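Local coordinates for protein adhesin YadA (Yersinia enterocolitica, PDB 1P9H) that binds collagen as a trimeric outer-membrane adhesin and promotes bacterial attachment to and invasion of eukaryotic cells, at residues A[50-54]-A[55-59]. Numbering follows the deposited sequence. Where two conformers were deposited one is given.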
loop_
_atom_site.group_PDB
_atom_site.type_symbol
_atom_site.label_atom_id
_atom_site.label_comp_id
_atom_site.label_asym_id
_atom_site.label_seq_id
_atom_site.Cartn_x
_atom_site.Cartn_y
_atom_site.Cartn_z
ATOM N N ALA A 50 13.407 -22.769 -6.855
ATOM C CA ALA A 50 13.243 -21.668 -5.918
ATOM C C ALA A 50 14.317 -21.900 -4.867
ATOM O O ALA A 50 14.818 -23.019 -4.728
ATOM C CB ALA A 50 11.860 -21.716 -5.286
ATOM N N SER A 51 14.670 -20.857 -4.129
ATOM C CA SER A 51 15.705 -20.976 -3.117
ATOM C C SER A 51 15.379 -20.225 -1.829
ATOM O O SER A 51 15.388 -18.995 -1.797
ATOM C CB SER A 51 17.034 -20.464 -3.684
ATOM O OG SER A 51 18.071 -20.539 -2.722
ATOM N N ALA A 52 15.084 -20.978 -0.773
ATOM C CA ALA A 52 14.791 -20.405 0.536
ATOM C C ALA A 52 16.049 -20.646 1.368
ATOM O O ALA A 52 16.207 -21.704 1.976
ATOM C CB ALA A 52 13.592 -21.108 1.163
ATOM N N LYS A 53 16.945 -19.662 1.379
ATOM C CA LYS A 53 18.217 -19.775 2.092
ATOM C C LYS A 53 18.219 -19.364 3.556
ATOM O O LYS A 53 19.150 -19.691 4.296
ATOM C CB LYS A 53 19.289 -18.960 1.370
ATOM C CG LYS A 53 19.576 -19.402 -0.051
ATOM C CD LYS A 53 20.698 -18.564 -0.640
ATOM C CE LYS A 53 21.047 -18.995 -2.050
ATOM N NZ LYS A 53 22.203 -18.211 -2.569
ATOM N N GLY A 54 17.195 -18.640 3.983
ATOM C CA GLY A 54 17.163 -18.210 5.365
ATOM C C GLY A 54 16.304 -19.083 6.247
ATOM O O GLY A 54 15.358 -19.721 5.777
ATOM N N ILE A 55 16.636 -19.129 7.533
ATOM C CA ILE A 55 15.861 -19.914 8.478
ATOM C C ILE A 55 14.464 -19.302 8.516
ATOM O O ILE A 55 14.323 -18.084 8.629
ATOM C CB ILE A 55 16.475 -19.852 9.892
ATOM C CG1 ILE A 55 17.920 -20.353 9.852
ATOM C CG2 ILE A 55 15.646 -20.689 10.859
ATOM C CD1 ILE A 55 18.642 -20.258 11.180
ATOM N N HIS A 56 13.440 -20.143 8.403
ATOM C CA HIS A 56 12.053 -19.683 8.425
ATOM C C HIS A 56 11.661 -18.887 7.181
ATOM O O HIS A 56 10.572 -18.316 7.135
ATOM C CB HIS A 56 11.797 -18.828 9.670
ATOM C CG HIS A 56 12.010 -19.557 10.959
ATOM N ND1 HIS A 56 12.412 -18.921 12.113
ATOM C CD2 HIS A 56 11.862 -20.864 11.281
ATOM C CE1 HIS A 56 12.503 -19.804 13.091
ATOM N NE2 HIS A 56 12.175 -20.991 12.612
ATOM N N SER A 57 12.530 -18.847 6.174
ATOM C CA SER A 57 12.218 -18.098 4.961
ATOM C C SER A 57 11.249 -18.864 4.066
ATOM O O SER A 57 11.019 -20.060 4.256
ATOM C CB SER A 57 13.494 -17.753 4.179
ATOM O OG SER A 57 14.107 -18.904 3.626
ATOM N N ILE A 58 10.679 -18.154 3.097
ATOM C CA ILE A 58 9.718 -18.724 2.162
ATOM C C ILE A 58 10.042 -18.241 0.751
ATOM O O ILE A 58 10.126 -17.037 0.506
ATOM C CB ILE A 58 8.279 -18.274 2.518
ATOM C CG1 ILE A 58 7.901 -18.778 3.911
ATOM C CG2 ILE A 58 7.289 -18.786 1.470
ATOM C CD1 ILE A 58 6.597 -18.200 4.426
ATOM N N ALA A 59 10.235 -19.181 -0.171
ATOM C CA ALA A 59 10.528 -18.847 -1.562
ATOM C C ALA A 59 9.626 -19.705 -2.433
ATOM O O ALA A 59 9.712 -20.934 -2.402
ATOM C CB ALA A 59 11.995 -19.121 -1.883
#
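Ser-57 folds back onto Gly-54 in a type II beta turn, Gly-54 to Ser-57, that links strands 51-52 and 58-60 within one coil of the left-handed parallel beta-roll of the YadA head. The N-H of Ser-57 closes the turn and its hydroxyl adds a second bond, both to Gly-54 O. Ser-57 N donates to Gly-54 O at 3.0 Å, from well above the carbonyl plane. Ser-57 OG gives a second, shorter one (2.6 Å to Gly-54 O), coming from the same face but tilted only 23° from that plane. With chi1 at 68°, OG sits between the backbone N and carbonyl carbon of Ser-57, which brings OG over to Gly-54 O; the bond there would hold the side chain in this rotamer.

Alanine methyls meet between the two strands. Ala-59 CB lies 4.0 Å from Ala-52 CB and 4.3 Å from Ala-50 CB, so methyls from the two strands pack between the sheets, each strand belonging to a different sheet. Gln-23 OE1 accepts from Ala-52 N at this end of the roll. At the tip of the turn, Ile-55 CG2 stands over one face of the His-56 ring, and that histidine also packs on Ala-76 of a neighbouring subunit. Beside the turn's hydroxyl, Ala-52 CB touches Ser-57 OG at 3.3 Å.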